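Long-range contacts in uncharacterized protein (Cytophaga hutchinsonii ATCC 33406, PDB 3FF4), which is of unknown function but belongs to the CoA-binding domain family with a Rossmann-type fold, so it may bind coenzyme A or a related nucleotide cofactor: residues L8-T13 and V62-N67; N51-I56 and Y75-S80. All coordinates share one frame; numbering follows the deposited sequence.

Contact 1 of 2, residues L8-T13 and V62-N67; sequences LILGAT and VTLYIN
L8, I9 and L10 pair in parallel with V62, T63 and L64, joining two central strands of a Rossmann-type sheet. Backbone bonds set the register. T63 N donates to L8 O at 2.8 Å, and L10 N to T63 O at 3.0 Å. Y65 N then reaches L10 O at 2.7 Å, just past the strand.

Apolar contacts lie on both sides of the sheet. L10 and L64 run side by side and point the same way, with their CD2 atoms 3.8 Å apart. L10 CG is anti to its backbone N (chi1 -171°), which sets it beside the carbonyl carbon, 4.1 Å from I66 CD1. I66 crosses L10 obliquely and brings CD1 to 4.0 Å from L10 CD2. Its CG2 branch rests 3.7 Å from G11 CA. An alanine at I66 would probably leave L10 CD2 and G11 CA without these neighbours and open a gap beside the turn. On the other side, I9 CG1 lies 3.8 Å from T63 CG2, and I9 CG2 meets the Y65 ring obliquely at CD2. Helix 19-30 covers I9 and Y65 there.

Polar groups are few. T63 OG1, within the sheet, is satisfied by T113 and N89. One water donates to both G11 O and Y65 O, bridging the two segments where they separate. G11 has a positive phi (104°), and a CB there would run into Y65 O. In Rossmann folds the loop after the first strand commonly borders the cofactor site.

The contact is thus an apolar core stitched by backbone bonds, with water linking carbonyls where the strands part.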
# COMPACT_ATOMS: atom_id res chain seq x y z
N LEU A 8 4.28 1.39 1.98
CA LEU A 8 3.39 2.56 1.93
C LEU A 8 1.95 2.03 1.77
O LEU A 8 1.67 1.27 0.82
CB LEU A 8 3.79 3.50 0.78
CG LEU A 8 3.09 4.87 0.68
CD1 LEU A 8 4.12 5.86 0.15
CD2 LEU A 8 1.86 4.79 -0.24
N ILE A 9 1.06 2.42 2.67
CA ILE A 9 -0.38 2.09 2.58
C ILE A 9 -1.11 3.22 1.91
O ILE A 9 -1.20 4.33 2.47
CB ILE A 9 -0.99 1.89 4.00
CG1 ILE A 9 -0.12 0.89 4.79
CG2 ILE A 9 -2.53 1.53 3.91
CD1 ILE A 9 -0.55 0.68 6.29
N LEU A 10 -1.65 2.95 0.73
CA LEU A 10 -2.35 3.93 -0.05
C LEU A 10 -3.87 3.67 0.07
O LEU A 10 -4.39 2.64 -0.38
CB LEU A 10 -1.87 3.87 -1.51
CG LEU A 10 -2.36 4.99 -2.44
CD1 LEU A 10 -1.91 6.35 -1.89
CD2 LEU A 10 -1.83 4.81 -3.86
N GLY A 11 -4.56 4.65 0.65
CA GLY A 11 -5.90 4.45 1.16
C GLY A 11 -5.94 4.32 2.68
O GLY A 11 -6.94 3.84 3.24
N ALA A 12 -4.88 4.76 3.37
CA ALA A 12 -4.85 4.68 4.85
C ALA A 12 -6.07 5.36 5.50
O ALA A 12 -6.55 6.39 5.01
CB ALA A 12 -3.59 5.30 5.38
N THR A 13 -6.57 4.78 6.59
CA THR A 13 -7.76 5.32 7.28
C THR A 13 -7.60 5.10 8.78
O THR A 13 -6.96 4.12 9.19
CB THR A 13 -9.11 4.74 6.75
OG1 THR A 13 -10.19 5.22 7.57
CG2 THR A 13 -9.11 3.21 6.73
N VAL A 62 4.11 -0.84 -2.20
CA VAL A 62 2.89 -0.05 -2.03
C VAL A 62 1.77 -1.09 -1.82
O VAL A 62 1.59 -1.99 -2.63
CB VAL A 62 2.62 0.87 -3.22
CG1 VAL A 62 1.23 1.56 -3.09
CG2 VAL A 62 3.77 1.93 -3.36
N THR A 63 1.05 -0.97 -0.71
CA THR A 63 -0.14 -1.82 -0.50
C THR A 63 -1.42 -0.99 -0.64
O THR A 63 -1.64 0.03 0.04
CB THR A 63 -0.07 -2.67 0.82
OG1 THR A 63 -1.14 -3.64 0.87
CG2 THR A 63 -0.07 -1.76 2.10
N LEU A 64 -2.24 -1.42 -1.58
CA LEU A 64 -3.38 -0.66 -2.07
C LEU A 64 -4.68 -0.97 -1.36
O LEU A 64 -5.12 -2.14 -1.31
CB LEU A 64 -3.61 -0.97 -3.54
CG LEU A 64 -2.68 -0.34 -4.58
CD1 LEU A 64 -3.14 -0.88 -5.92
CD2 LEU A 64 -2.82 1.17 -4.53
N TYR A 65 -5.31 0.09 -0.84
CA TYR A 65 -6.64 -0.01 -0.27
C TYR A 65 -7.54 1.06 -0.85
O TYR A 65 -8.29 1.65 -0.12
CB TYR A 65 -6.61 0.08 1.27
CG TYR A 65 -6.02 -1.17 1.85
CD1 TYR A 65 -6.80 -2.32 2.00
CD2 TYR A 65 -4.65 -1.23 2.18
CE1 TYR A 65 -6.24 -3.51 2.51
CE2 TYR A 65 -4.09 -2.42 2.71
CZ TYR A 65 -4.89 -3.54 2.86
OH TYR A 65 -4.35 -4.71 3.34
N ILE A 66 -7.43 1.34 -2.15
CA ILE A 66 -8.32 2.28 -2.84
C ILE A 66 -8.91 1.50 -3.99
O ILE A 66 -8.25 0.61 -4.52
CB ILE A 66 -7.59 3.54 -3.38
CG1 ILE A 66 -6.24 3.15 -3.99
CG2 ILE A 66 -7.34 4.57 -2.26
CD1 ILE A 66 -5.64 4.29 -4.88
N ASN A 67 -10.15 1.80 -4.35
CA ASN A 67 -10.82 1.07 -5.39
C ASN A 67 -10.22 1.47 -6.76
O ASN A 67 -9.56 2.54 -6.86
CB ASN A 67 -12.35 1.28 -5.31
CG ASN A 67 -12.80 2.73 -5.65
OD1 ASN A 67 -12.25 3.40 -6.53
ND2 ASN A 67 -13.83 3.20 -4.95
O HOH W 1 -9.12 2.39 2.88

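Contact 2 of 2, residues N51-I56 and Y75-S80; sequences NERPVI and YNYILS
The Y77 ring carries R53 on one face and backbone atoms of P54 and V55 at its edge. R53 CB sits over the face in a CH-pi contact, 3.8 Å from the ring centroid and 16° off the normal. R53 CD lies over the same face further along, 3.6 Å from Y77 CE2. The arginine chain bends at chi2, and its side chain crosses the tyrosine at about a right angle. The guanidinium does not stack flat: its plane is 51° from that of the ring. R53 O stands above the ring plane on the same side as R53 CB, 3.3 Å from Y77 CE1. At the edge, P54 C lies in the ring plane.

This joins a helix of the Rossmann-type fold, 75-81, to the irregular loop that leads into strand 61-64. Y77 is the main link. Its CG is anti to the backbone N (chi1 179°), which sends CG out toward the loop. The hydroxyl at the far end of the ring donates to P54 O, with OH and O 2.7 Å apart. The donor is tilted from the carbonyl plane. The hydroxyl bond would probably limit the swing of the ring, and the R53 chain over its face would hinder its turning.

V55 and S80 meet further along the loop. V55 CG2 is 3.6 Å from S80 OG, which is itself turned back on its helix to donate to Y77 O at 2.8 Å. V55 CG1 packs near S80 O.

The charged end of R53 has partners of its own. NE forms a salt bridge with E74, just before the helix. NH1 donates to E52 O at 3.0 Å; the oxygen lies in the guanidinium plane, while NH1 stands above the carbonyl plane of E52.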
# COMPACT_ATOMS: atom_id res chain seq x y z
N ASN A 51 -1.79 13.56 3.50
CA ASN A 51 -2.87 13.87 2.58
C ASN A 51 -2.36 14.46 1.28
O ASN A 51 -3.11 14.56 0.33
CB ASN A 51 -3.92 14.78 3.22
CG ASN A 51 -4.63 14.13 4.39
OD1 ASN A 51 -4.87 14.78 5.39
ND2 ASN A 51 -4.94 12.83 4.29
N GLU A 52 -1.09 14.86 1.24
CA GLU A 52 -0.47 15.20 -0.04
C GLU A 52 0.16 13.94 -0.62
O GLU A 52 -0.06 12.83 -0.11
CB GLU A 52 0.58 16.31 0.07
CG GLU A 52 0.05 17.62 0.60
CD GLU A 52 -0.33 17.53 2.09
OE1 GLU A 52 0.41 16.87 2.85
OE2 GLU A 52 -1.37 18.12 2.47
N ARG A 53 0.91 14.11 -1.70
CA ARG A 53 1.60 13.00 -2.32
C ARG A 53 3.14 13.23 -2.40
O ARG A 53 3.70 13.39 -3.49
CB ARG A 53 0.97 12.69 -3.68
CG ARG A 53 -0.51 12.30 -3.60
CD ARG A 53 -0.73 10.95 -2.86
NE ARG A 53 -2.14 10.51 -2.81
CZ ARG A 53 -3.04 10.84 -1.85
NH1 ARG A 53 -2.71 11.64 -0.83
NH2 ARG A 53 -4.29 10.38 -1.92
N PRO A 54 3.83 13.23 -1.23
CA PRO A 54 5.29 13.43 -1.33
C PRO A 54 5.96 12.19 -1.93
O PRO A 54 5.56 11.05 -1.61
CB PRO A 54 5.70 13.61 0.13
CG PRO A 54 4.71 12.69 0.88
CD PRO A 54 3.40 12.99 0.16
N VAL A 55 6.95 12.39 -2.80
CA VAL A 55 7.68 11.24 -3.37
C VAL A 55 8.70 10.73 -2.35
O VAL A 55 9.80 11.27 -2.20
CB VAL A 55 8.33 11.55 -4.75
CG1 VAL A 55 9.00 10.30 -5.32
CG2 VAL A 55 7.27 12.07 -5.72
N ILE A 56 8.33 9.69 -1.62
CA ILE A 56 9.14 9.16 -0.55
C ILE A 56 10.12 8.15 -1.13
O ILE A 56 9.74 7.27 -1.93
CB ILE A 56 8.23 8.55 0.58
CG1 ILE A 56 7.47 9.69 1.29
CG2 ILE A 56 9.07 7.73 1.58
CD1 ILE A 56 6.22 9.25 2.05
N TYR A 75 -1.90 6.62 -10.48
CA TYR A 75 -0.98 5.83 -11.33
C TYR A 75 0.43 6.45 -11.38
O TYR A 75 1.43 5.79 -11.09
CB TYR A 75 -1.52 5.77 -12.77
CG TYR A 75 -2.63 4.77 -13.07
CD1 TYR A 75 -3.33 4.13 -12.05
CD2 TYR A 75 -3.01 4.51 -14.39
CE1 TYR A 75 -4.36 3.24 -12.34
CE2 TYR A 75 -4.04 3.61 -14.68
CZ TYR A 75 -4.70 2.98 -13.65
OH TYR A 75 -5.71 2.10 -13.93
N ASN A 76 0.50 7.72 -11.75
CA ASN A 76 1.80 8.37 -11.90
C ASN A 76 2.53 8.52 -10.57
O ASN A 76 3.75 8.44 -10.54
CB ASN A 76 1.65 9.73 -12.59
CG ASN A 76 1.33 9.58 -14.06
OD1 ASN A 76 1.58 8.52 -14.67
ND2 ASN A 76 0.74 10.63 -14.65
N TYR A 77 1.78 8.69 -9.48
CA TYR A 77 2.38 8.75 -8.15
C TYR A 77 3.01 7.40 -7.77
O TYR A 77 4.17 7.34 -7.32
CB TYR A 77 1.38 9.22 -7.09
CG TYR A 77 1.94 9.28 -5.68
CD1 TYR A 77 3.04 10.11 -5.37
CD2 TYR A 77 1.42 8.47 -4.66
CE1 TYR A 77 3.59 10.14 -4.08
CE2 TYR A 77 1.94 8.51 -3.34
CZ TYR A 77 3.02 9.33 -3.08
OH TYR A 77 3.53 9.36 -1.83
N ILE A 78 2.26 6.34 -7.99
CA ILE A 78 2.76 5.00 -7.71
C ILE A 78 4.07 4.76 -8.52
O ILE A 78 5.09 4.36 -7.94
CB ILE A 78 1.69 3.90 -7.96
CG1 ILE A 78 0.51 4.06 -6.96
CG2 ILE A 78 2.31 2.52 -7.87
CD1 ILE A 78 -0.81 3.46 -7.42
N LEU A 79 4.02 5.04 -9.82
CA LEU A 79 5.21 4.97 -10.68
C LEU A 79 6.37 5.81 -10.15
O LEU A 79 7.49 5.30 -10.04
CB LEU A 79 4.86 5.35 -12.13
CG LEU A 79 3.95 4.41 -12.94
CD1 LEU A 79 3.70 4.99 -14.33
CD2 LEU A 79 4.54 3.00 -13.07
N SER A 80 6.13 7.08 -9.81
CA SER A 80 7.21 7.93 -9.27
C SER A 80 7.84 7.37 -7.97
O SER A 80 8.98 7.69 -7.67
CB SER A 80 6.75 9.37 -9.03
OG SER A 80 6.00 9.46 -7.82

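In the fold
Contact 1 is core and contact 2 is surface; their centres are about 12 Å apart. Contact 1 joins two neighbouring strands of the parallel sheet. Contact 2 joins a helix packed on that sheet to a loop beside it. They share no segment, but they touch through side chains on the sheet face that carries L8, L10 and L64. I78 CD1, from the helix of contact 2, lies 3.9 Å from L10 CD2 of contact 1, and L64 CD2 is also near. L8 CD1 is 4.1 Å from Y77 OH. The chemistry follows the place. Contact 1 depends on repeated backbone bonds and apolar branches. Contact 2 depends on one aromatic ring, one side-chain hydroxyl bond and an arginine whose NE pairs with E74.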